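Local coordinates for phosphonopyruvate hydrolase (Variovorax sp., PDB 2HJP), which hydrolyses phosphonopyruvate to pyruvate and phosphate, cleaving its carbon-phosphorus bond with the help of a divalent metal ion, at residues Q5-A10 and A104-M109; G136-A141 and V152-E157; V156-A161 and Q166-R171. One frame throughout, in Å; residues are numbered along the deposited sequence.

Interaction 1: residues Q5-A10 and A104-M109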
# COMPACT_ATOMS: atom_id res chain seq x y z
N GLN A 5 -14.31 -24.58 0.77
CA GLN A 5 -14.97 -25.89 0.76
C GLN A 5 -14.11 -26.85 -0.04
O GLN A 5 -13.91 -28.00 0.38
CB GLN A 5 -16.35 -25.79 0.09
CG GLN A 5 -17.33 -25.00 0.86
CD GLN A 5 -18.65 -24.97 0.14
OE1 GLN A 5 -18.72 -24.67 -1.07
NE2 GLN A 5 -19.71 -25.30 0.87
N ALA A 6 -13.67 -26.42 -1.21
CA ALA A 6 -12.78 -27.25 -2.03
C ALA A 6 -11.55 -27.76 -1.24
O ALA A 6 -11.18 -28.88 -1.36
CB ALA A 6 -12.28 -26.44 -3.28
N LEU A 7 -10.89 -26.91 -0.45
CA LEU A 7 -9.72 -27.35 0.29
C LEU A 7 -10.13 -28.31 1.39
O LEU A 7 -9.49 -29.36 1.60
CB LEU A 7 -8.97 -26.14 0.87
CG LEU A 7 -7.77 -26.46 1.77
CD1 LEU A 7 -6.73 -27.26 0.99
CD2 LEU A 7 -7.21 -25.14 2.36
N ARG A 8 -11.20 -27.97 2.09
CA ARG A 8 -11.70 -28.85 3.15
C ARG A 8 -12.11 -30.21 2.53
O ARG A 8 -11.83 -31.25 3.09
CB ARG A 8 -12.87 -28.13 3.85
CG ARG A 8 -13.18 -28.62 5.21
CD ARG A 8 -12.07 -28.56 6.18
NE ARG A 8 -11.97 -27.29 6.89
CZ ARG A 8 -11.46 -27.24 8.11
NH1 ARG A 8 -11.33 -26.09 8.80
NH2 ARG A 8 -11.06 -28.39 8.66
N ALA A 9 -12.72 -30.21 1.35
CA ALA A 9 -13.10 -31.46 0.68
C ALA A 9 -11.85 -32.33 0.36
O ALA A 9 -11.82 -33.55 0.58
CB ALA A 9 -13.89 -31.14 -0.61
N ALA A 10 -10.81 -31.70 -0.17
CA ALA A 10 -9.57 -32.41 -0.48
C ALA A 10 -8.99 -33.01 0.83
O ALA A 10 -8.59 -34.17 0.88
CB ALA A 10 -8.56 -31.41 -1.12
N ALA A 104 -7.56 -15.90 1.06
CA ALA A 104 -6.79 -17.13 1.37
C ALA A 104 -7.73 -18.23 1.95
O ALA A 104 -8.71 -17.90 2.68
CB ALA A 104 -5.70 -16.83 2.38
N SER A 105 -7.47 -19.48 1.63
CA SER A 105 -8.33 -20.56 2.13
C SER A 105 -7.70 -21.23 3.40
O SER A 105 -8.39 -21.98 4.13
CB SER A 105 -8.60 -21.60 1.04
OG SER A 105 -9.57 -21.12 0.09
N ALA A 106 -6.44 -20.88 3.68
CA ALA A 106 -5.70 -21.41 4.84
C ALA A 106 -4.54 -20.49 5.16
O ALA A 106 -4.12 -19.69 4.29
CB ALA A 106 -5.11 -22.78 4.49
N ILE A 107 -4.04 -20.63 6.39
CA ILE A 107 -2.85 -19.94 6.81
C ILE A 107 -2.04 -21.04 7.49
O ILE A 107 -2.58 -22.04 7.94
CB ILE A 107 -3.09 -18.77 7.79
CG1 ILE A 107 -4.02 -19.15 8.98
CG2 ILE A 107 -3.72 -17.65 7.00
CD1 ILE A 107 -3.36 -20.00 10.06
N VAL A 108 -0.73 -20.87 7.43
CA VAL A 108 0.28 -21.75 8.06
C VAL A 108 1.01 -20.77 9.00
O VAL A 108 1.55 -19.74 8.58
CB VAL A 108 1.28 -22.33 7.04
CG1 VAL A 108 2.47 -23.12 7.81
CG2 VAL A 108 0.54 -23.28 6.14
N MET A 109 1.07 -21.14 10.28
CA MET A 109 1.72 -20.35 11.33
C MET A 109 2.66 -21.32 12.09
O MET A 109 2.25 -22.41 12.47
CB MET A 109 0.66 -19.77 12.28
CG MET A 109 1.24 -18.88 13.31
SD MET A 109 0.04 -18.01 14.30
CE MET A 109 -1.07 -19.33 14.81
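Leu7, on the N-terminal helix 3-13, reaches Ser105 and Ala106 at the N-terminal end of strand 106-110 of the (beta/alpha)8 barrel, and the approach can be traced along one side chain. At its root, CB stands 4.6 Å from Ser105 CB, too far for close packing. The torsion about CB-CG (chi2 60°) places CD2 opposite CA, with CD1 folded back. CD2 is therefore the branch carried forward, while CG and CD1 stay behind it. Its methyl carbon meets the backbone oxygen of Ser105, at 3.8 Å from Leu7 CD2, and the methyl of Ala106, whose CB is likewise 3.8 Å from Leu7 CD2. Slightly farther off, Ser105 CB lies 4.0 Å from the same CD2 atom. All of these are van der Waals contacts, made in the buried interior. Val151, at the start of the adjacent strand, touches both Leu7 and Ala106, so the helix is fitted against two neighbouring strands at their N-terminal ends, about 13 Å from the bound phosphonopyruvate when measured from the Ala106 side chain. Polar linkage to the same helix comes from beside this apolar patch: Ser105 turns its hydroxyl away from Leu7 CD2, and OG is hydrogen-bonded to OD1 of Asn4.

Interaction 2: residues G136-A141 and V152-E157. With PPR (phosphonopyruvate), chain G.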
# COMPACT_ATOMS: atom_id res chain seq x y z
N GLY A 136 -2.39 -21.05 22.51
CA GLY A 136 -3.21 -19.82 22.53
C GLY A 136 -3.31 -19.14 21.14
O GLY A 136 -4.36 -18.61 20.72
N LYS A 137 -2.19 -19.10 20.44
CA LYS A 137 -2.16 -18.51 19.09
C LYS A 137 -3.05 -19.25 18.07
O LYS A 137 -3.76 -18.66 17.26
CB LYS A 137 -0.70 -18.43 18.65
CG LYS A 137 0.05 -17.34 19.47
CD LYS A 137 1.55 -17.40 19.23
CE LYS A 137 1.89 -16.83 17.86
NZ LYS A 137 3.36 -16.45 17.72
N ILE A 138 -3.00 -20.56 18.11
CA ILE A 138 -3.81 -21.36 17.20
C ILE A 138 -5.29 -21.18 17.58
O ILE A 138 -6.14 -21.02 16.70
CB ILE A 138 -3.42 -22.85 17.38
CG1 ILE A 138 -2.05 -23.06 16.71
CG2 ILE A 138 -4.49 -23.80 16.78
CD1 ILE A 138 -1.97 -22.84 15.17
N ALA A 139 -5.60 -21.23 18.89
CA ALA A 139 -7.01 -21.05 19.33
C ALA A 139 -7.50 -19.65 18.91
O ALA A 139 -8.66 -19.49 18.51
CB ALA A 139 -7.13 -21.24 20.88
N ALA A 140 -6.62 -18.64 19.01
CA ALA A 140 -7.00 -17.27 18.57
C ALA A 140 -7.30 -17.27 17.05
O ALA A 140 -8.23 -16.57 16.59
CB ALA A 140 -5.86 -16.24 18.86
N ALA A 141 -6.51 -18.03 16.27
CA ALA A 141 -6.71 -18.08 14.84
C ALA A 141 -8.03 -18.74 14.52
O ALA A 141 -8.78 -18.22 13.67
CB ALA A 141 -5.56 -18.83 14.12
N VAL A 152 -6.71 -23.80 9.41
CA VAL A 152 -5.59 -23.32 10.18
C VAL A 152 -4.57 -24.44 10.35
O VAL A 152 -4.85 -25.46 10.98
CB VAL A 152 -6.08 -22.83 11.53
CG1 VAL A 152 -4.88 -22.48 12.43
CG2 VAL A 152 -7.07 -21.69 11.32
N ILE A 153 -3.38 -24.22 9.81
CA ILE A 153 -2.29 -25.18 9.81
C ILE A 153 -1.20 -24.73 10.73
O ILE A 153 -0.69 -23.62 10.61
CB ILE A 153 -1.71 -25.33 8.35
CG1 ILE A 153 -2.85 -25.73 7.39
CG2 ILE A 153 -0.58 -26.43 8.27
CD1 ILE A 153 -2.53 -25.56 5.90
N ALA A 154 -0.85 -25.61 11.68
CA ALA A 154 0.20 -25.30 12.61
C ALA A 154 1.48 -25.98 12.14
O ALA A 154 1.54 -27.21 11.91
CB ALA A 154 -0.16 -25.82 14.01
N ARG A 155 2.52 -25.19 12.06
CA ARG A 155 3.81 -25.71 11.66
C ARG A 155 4.71 -25.91 12.85
O ARG A 155 4.95 -24.99 13.66
CB ARG A 155 4.41 -24.76 10.62
CG ARG A 155 5.89 -24.94 10.38
CD ARG A 155 6.37 -24.05 9.19
NE ARG A 155 7.82 -23.85 9.24
CZ ARG A 155 8.58 -23.34 8.26
NH1 ARG A 155 8.03 -22.99 7.11
NH2 ARG A 155 9.89 -23.13 8.46
N VAL A 156 5.18 -27.14 12.99
CA VAL A 156 6.03 -27.57 14.11
C VAL A 156 7.50 -27.53 13.68
O VAL A 156 7.90 -28.29 12.80
CB VAL A 156 5.61 -29.04 14.55
CG1 VAL A 156 6.62 -29.62 15.56
CG2 VAL A 156 4.19 -29.05 15.11
N GLU A 157 8.29 -26.68 14.33
CA GLU A 157 9.71 -26.48 14.06
C GLU A 157 10.65 -27.29 14.97
O GLU A 157 11.89 -27.22 14.82
CB GLU A 157 10.06 -25.01 14.28
CG GLU A 157 9.56 -24.04 13.26
CD GLU A 157 10.32 -24.18 11.98
OE1 GLU A 157 11.55 -23.95 11.97
OE2 GLU A 157 9.68 -24.52 11.01
C1 PPR G . 8.17 -20.64 2.82
O1 PPR G . 8.07 -21.13 1.62
O2' PPR G . 8.21 -19.47 3.08
C2 PPR G . 8.24 -21.68 3.90
C3 PPR G . 8.79 -22.93 3.84
O2 PPR G . 7.69 -21.27 5.04
P PPR G . 10.60 -22.78 4.19
O1P PPR G . 10.66 -22.25 5.66
O2P PPR G . 11.17 -21.78 3.14
O3P PPR G . 11.11 -24.14 4.12
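Torsions on both sides bring Ile138 onto Val152 and Ala154. In Ile138, CG1 lies opposite the carbonyl carbon (chi1 -74°), and the bend at chi2 directs CD1 toward strand 151-156; in Val152, CG1 lies opposite the backbone nitrogen. The Ile138 CD1 methyl consequently comes to 3.7 Å from Ala154 CB and 4.0 Å from Val152 CG1. The side chains of Ile138 and Val152 run alongside each other but head opposite ways, and Ala141, one helical turn further on, sets its CB 4.1 Å from Val152 CG1. This is the outer packing layer of a (beta/alpha)8 barrel, with the segment of helix 131-144 running almost antiparallel to the strand at an axis separation of 9.4 Å. The far end of Arg155 leads away from the helix, into the substrate pocket. The extended chain of Arg155 presents one guanidinium edge to Glu157 and another to the ligand. NE and NH2 grip Glu157 OE2 side-on, both from the same face of the carboxylate; the Arg155 NE to Glu157 OE2 salt bridge measures 2.7 Å. Phosphonate oxygen O1P accepts from Arg155 NH1 at 3.1 Å and from Arg155 NH2 at 3.0 Å, while the bond from NH1 to the ligand's O2 is strongly bent and weak. His186 and Arg188 also bind the ligand. The Glu157 grip should restrict rotation of the guanidinium, presenting NH1 and NH2 together to the phosphonate of the substrate.

Interaction 3: residues V156-A161 and Q166-R171; sequences VEALIA and QEAVRR
Val156, Ala158 and Leu159 converge on Ala168, each from its own direction. Ala158 lies against its backbone: the methyl carbon CB of Ala158 is 3.7 Å from Ala168 CA, and the two CB atoms are 3.9 Å apart. Leu159 comes in alongside the Ala168 methyl, laying both CG and CD2 beside it, with Leu159 CD2 at 3.9 Å from Ala168 CB. Val156 approaches further along the helix. With chi1 at 170°, its CG1 branch is set opposite the backbone nitrogen and reaches the carbonyl oxygen of Ala168, the distance from Val156 CG1 to Ala168 O being 3.7 Å. The small size of the two alanines permits this fit, their CA atoms being 5.0 Å apart. In the (beta/alpha)8 barrel this is the beta-alpha loop after strand 151-156, packed on the helix 165-177 that it leads into; within it the 2.8 Å bond from Ala161 N to Glu157 O closes a helix-like bend. Ile185 of the next strand and Phe198 of helix 193-201 also touch Ala168. Beyond Ala158 lies Arg171, whose straight aliphatic chain passes its methyl, with Arg171 CD 4.1 Å from Ala158 CB. The chain then turns polar. Its NE donates to Glu167 OE2 at 2.8 Å, a salt bridge within the helix made on the anti side, but well out of the carboxylate plane. The bond is far from straight, at 134°, and the acceptor sits 29° out of the guanidinium plane. Elsewhere on the same group, NH1 is hydrogen-bonded to Val129 O and to the hydroxyl of Tyr175.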
# COMPACT_ATOMS: atom_id res chain seq x y z
N VAL A 156 5.18 -27.14 12.99
CA VAL A 156 6.03 -27.57 14.11
C VAL A 156 7.50 -27.53 13.68
O VAL A 156 7.90 -28.29 12.80
CB VAL A 156 5.61 -29.04 14.55
CG1 VAL A 156 6.62 -29.62 15.56
CG2 VAL A 156 4.19 -29.05 15.11
N GLU A 157 8.29 -26.68 14.33
CA GLU A 157 9.71 -26.48 14.06
C GLU A 157 10.65 -27.29 14.97
O GLU A 157 11.89 -27.22 14.82
CB GLU A 157 10.06 -25.01 14.28
CG GLU A 157 9.56 -24.04 13.26
CD GLU A 157 10.32 -24.18 11.98
OE1 GLU A 157 11.55 -23.95 11.97
OE2 GLU A 157 9.68 -24.52 11.01
N ALA A 158 10.08 -28.03 15.91
CA ALA A 158 10.89 -28.79 16.86
C ALA A 158 11.98 -29.73 16.24
O ALA A 158 13.06 -29.88 16.82
CB ALA A 158 9.97 -29.57 17.79
N LEU A 159 11.71 -30.37 15.09
CA LEU A 159 12.76 -31.22 14.49
C LEU A 159 13.94 -30.31 14.06
O LEU A 159 15.10 -30.54 14.42
CB LEU A 159 12.22 -32.01 13.27
CG LEU A 159 11.19 -33.09 13.63
CD1 LEU A 159 10.78 -33.99 12.46
CD2 LEU A 159 11.81 -33.94 14.67
N ILE A 160 13.60 -29.25 13.37
CA ILE A 160 14.57 -28.28 12.90
C ILE A 160 15.34 -27.64 14.08
O ILE A 160 16.55 -27.46 13.99
CB ILE A 160 13.86 -27.21 12.07
CG1 ILE A 160 13.21 -27.90 10.87
CG2 ILE A 160 14.81 -26.06 11.75
CD1 ILE A 160 14.14 -28.43 9.83
N ALA A 161 14.65 -27.34 15.17
CA ALA A 161 15.25 -26.70 16.35
C ALA A 161 16.07 -27.69 17.14
O ALA A 161 16.65 -27.36 18.18
CB ALA A 161 14.17 -26.16 17.20
N GLN A 166 10.06 -36.91 20.03
CA GLN A 166 9.05 -36.92 21.10
C GLN A 166 8.40 -35.52 21.28
O GLN A 166 7.20 -35.42 21.33
CB GLN A 166 9.66 -37.38 22.46
N GLU A 167 9.21 -34.46 21.33
CA GLU A 167 8.76 -33.08 21.51
C GLU A 167 7.96 -32.57 20.27
O GLU A 167 6.95 -31.87 20.41
CB GLU A 167 9.99 -32.18 21.77
CG GLU A 167 9.69 -30.67 21.92
CD GLU A 167 8.79 -30.36 23.14
OE1 GLU A 167 8.31 -31.32 23.78
OE2 GLU A 167 8.28 -29.20 23.25
N ALA A 168 8.44 -32.91 19.06
CA ALA A 168 7.77 -32.54 17.82
C ALA A 168 6.39 -33.16 17.86
O ALA A 168 5.38 -32.46 17.59
CB ALA A 168 8.58 -33.05 16.57
N VAL A 169 6.29 -34.46 18.23
CA VAL A 169 4.95 -35.06 18.29
C VAL A 169 4.09 -34.47 19.41
O VAL A 169 2.87 -34.28 19.25
CB VAL A 169 4.99 -36.59 18.47
CG1 VAL A 169 3.59 -37.13 18.87
CG2 VAL A 169 5.48 -37.18 17.17
N ARG A 170 4.72 -34.18 20.54
CA ARG A 170 3.99 -33.59 21.65
C ARG A 170 3.39 -32.24 21.22
O ARG A 170 2.25 -31.93 21.54
CB ARG A 170 4.96 -33.37 22.82
CG ARG A 170 4.27 -32.68 23.98
NH2 ARG A 170 7.04 -34.68 25.19
N ARG A 171 4.20 -31.43 20.51
CA ARG A 171 3.71 -30.13 20.04
C ARG A 171 2.62 -30.29 19.02
O ARG A 171 1.60 -29.61 19.11
CB ARG A 171 4.87 -29.29 19.46
CG ARG A 171 5.66 -28.63 20.56
CD ARG A 171 6.94 -27.93 20.08
NE ARG A 171 7.67 -27.39 21.22
CZ ARG A 171 7.52 -26.16 21.73
NH1 ARG A 171 6.67 -25.29 21.20
NH2 ARG A 171 8.20 -25.79 22.81

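How the interactions relate
All three contacts belong to one (beta/alpha)8 barrel and follow one another along the chain. Interactions 1 and 2 have centres 14 Å apart and rest on neighbouring strands, 106-110 and 151-156, joined by probable backbone hydrogen bonds from Ile153 N to Ile107 O and from Arg155 N to Met109 O; Met109 CE also packs on Ile138 CD1. Interaction 3 begins where interaction 2 ends, sharing Val156 and Glu157, again with 14 Å between centres. Interactions 1 and 3, with centres 23 Å apart, do not touch. Strand 151-156 thus links the helix packing of interaction 2 to the substrate-binding Arg155, and interaction 3 follows directly in the loop at the C-terminal end of the barrel.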